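Local coordinates for CYCLIN domain-containing protein (Chaetomium thermophilum, PDB 6Z3U) that serves as the cyclin H subunit of the CDK-activating kinase complex, binding the CDK7 kinase and, with MAT1, activating it, at the interface of chains A and B. Sequence-based numbering; all coordinates share one arbitrary frame. Chains: chain A, CYCLIN domain-containing protein; chain B, Protein kinase domain-containing protein.

The interface of chains A and B. Residues chain A 142, 145-146, 150; chain B 134, 136, 139-140.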
loop_
_atom_site.group_PDB
_atom_site.type_symbol
_atom_site.label_atom_id
_atom_site.label_comp_id
_atom_site.label_asym_id
_atom_site.label_seq_id
_atom_site.Cartn_x
_atom_site.Cartn_y
_atom_site.Cartn_z
ATOM N N PHE A 142 12.620 -5.144 -3.724
ATOM C CA PHE A 142 11.786 -4.105 -3.130
ATOM C C PHE A 142 10.340 -4.217 -3.597
ATOM O O PHE A 142 9.421 -3.831 -2.864
ATOM C CB PHE A 142 12.360 -2.729 -3.466
ATOM C CG PHE A 142 11.951 -1.650 -2.507
ATOM C CD1 PHE A 142 12.327 -1.713 -1.175
ATOM C CD2 PHE A 142 11.210 -0.564 -2.938
ATOM C CE1 PHE A 142 11.958 -0.721 -0.288
ATOM C CE2 PHE A 142 10.839 0.435 -2.057
ATOM C CZ PHE A 142 11.214 0.356 -0.730
ATOM N N LYS A 145 8.510 -6.462 -1.119
ATOM C CA LYS A 145 8.150 -5.751 0.101
ATOM C C LYS A 145 6.956 -4.836 -0.134
ATOM O O LYS A 145 6.013 -4.804 0.666
ATOM C CB LYS A 145 9.354 -4.953 0.603
ATOM C CG LYS A 145 10.544 -5.811 1.009
ATOM C CD LYS A 145 11.659 -4.966 1.606
ATOM C CE LYS A 145 12.683 -5.830 2.320
ATOM N NZ LYS A 145 13.808 -5.027 2.878
ATOM N N ALA A 146 6.977 -4.086 -1.238
ATOM C CA ALA A 146 5.886 -3.167 -1.531
ATOM C C ALA A 146 4.554 -3.885 -1.685
ATOM O O ALA A 146 3.502 -3.251 -1.544
ATOM C CB ALA A 146 6.198 -2.375 -2.802
ATOM N N PHE A 150 7.918 -10.066 2.352
ATOM C CA PHE A 150 9.175 -9.651 2.971
ATOM C C PHE A 150 10.048 -10.887 3.141
ATOM O O PHE A 150 10.119 -11.468 4.235
ATOM C CB PHE A 150 8.928 -8.948 4.305
ATOM C CG PHE A 150 8.124 -7.686 4.179
ATOM C CD1 PHE A 150 8.750 -6.474 3.936
ATOM C CD2 PHE A 150 6.744 -7.710 4.286
ATOM C CE1 PHE A 150 8.017 -5.311 3.812
ATOM C CE2 PHE A 150 6.006 -6.548 4.163
ATOM C CZ PHE A 150 6.646 -5.347 3.925
ATOM N N MET B 134 15.512 -2.866 4.497
ATOM C CA MET B 134 14.492 -1.991 5.063
ATOM C C MET B 134 13.448 -2.803 5.822
ATOM O O MET B 134 12.948 -3.817 5.327
ATOM C CB MET B 134 13.824 -1.177 3.952
ATOM C CG MET B 134 12.914 -0.071 4.472
ATOM S SD MET B 134 12.330 1.090 3.218
ATOM C CE MET B 134 13.836 1.455 2.312
ATOM N N PRO B 136 9.968 -4.061 7.543
ATOM C CA PRO B 136 8.597 -4.044 7.002
ATOM C C PRO B 136 7.728 -2.944 7.585
ATOM O O PRO B 136 6.894 -2.378 6.868
ATOM C CB PRO B 136 8.061 -5.443 7.353
ATOM C CG PRO B 136 8.958 -5.957 8.429
ATOM C CD PRO B 136 10.295 -5.340 8.198
ATOM N N VAL B 139 8.399 0.082 5.429
ATOM C CA VAL B 139 7.807 0.001 4.097
ATOM C C VAL B 139 6.295 0.170 4.170
ATOM O O VAL B 139 5.693 0.873 3.349
ATOM C CB VAL B 139 8.193 -1.332 3.430
ATOM C CG1 VAL B 139 7.428 -1.516 2.140
ATOM C CG2 VAL B 139 9.686 -1.381 3.178
ATOM N N ARG B 140 5.657 -0.475 5.149
ATOM C CA ARG B 140 4.203 -0.421 5.252
ATOM C C ARG B 140 3.726 0.991 5.567
ATOM O O ARG B 140 2.785 1.493 4.940
ATOM C CB ARG B 140 3.717 -1.408 6.315
ATOM C CG ARG B 140 3.776 -2.862 5.876
ATOM C CD ARG B 140 3.685 -3.824 7.049
ATOM N NE ARG B 140 3.594 -5.210 6.595
ATOM C CZ ARG B 140 3.979 -6.265 7.308
ATOM N NH1 ARG B 140 4.504 -6.107 8.517
ATOM N NH2 ARG B 140 3.846 -7.485 6.803
#
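Helix 132-146 of the cyclin, with A:Phe150 from the loop after it, packs against the start of kinase helix 136-148 and the loop residue B:Met134 just before it. By its place in the CDK fold this kinase helix is the αC helix, the PSTAIRE-type element that cyclins hold in its active position. A:Phe150 supplies a broad apolar plate. B:Pro136, well suited to the first turn because it lacks an N-H, and a residue there has no helix carbonyl to give one to, lays CB over the centre of the ring, 3.5 Å from the centroid, in a CH-pi contact. The ring is thus held between B:Pro136 on one face and CA of A:Lys145, of its own chain and nearer the rim, on the other. At its rim, CE2 lies 3.5 Å from NH2 of B:Arg140; the guanidinium plane is turned 72° from the ring and so does not stack on it. B:Val139, a compact branched residue, divides its contacts: CB is 4.0 Å from CE1 of A:Phe150, while CG1 lies against the carbonyl of A:Lys145, 3.9 Å from its O. Flexible B:Met134 reaches out from an anti first torsion (chi1 -170°) to put SD at the edge of the A:Phe142 ring, in its plane; a bend at chi3 turns methyl CE to 3.9 Å from CE1. A:Lys145 is long enough to span the interface: NZ donates a 2.9 Å hydrogen bond to a lone pair of the B:Met134 backbone O, in the carbonyl plane.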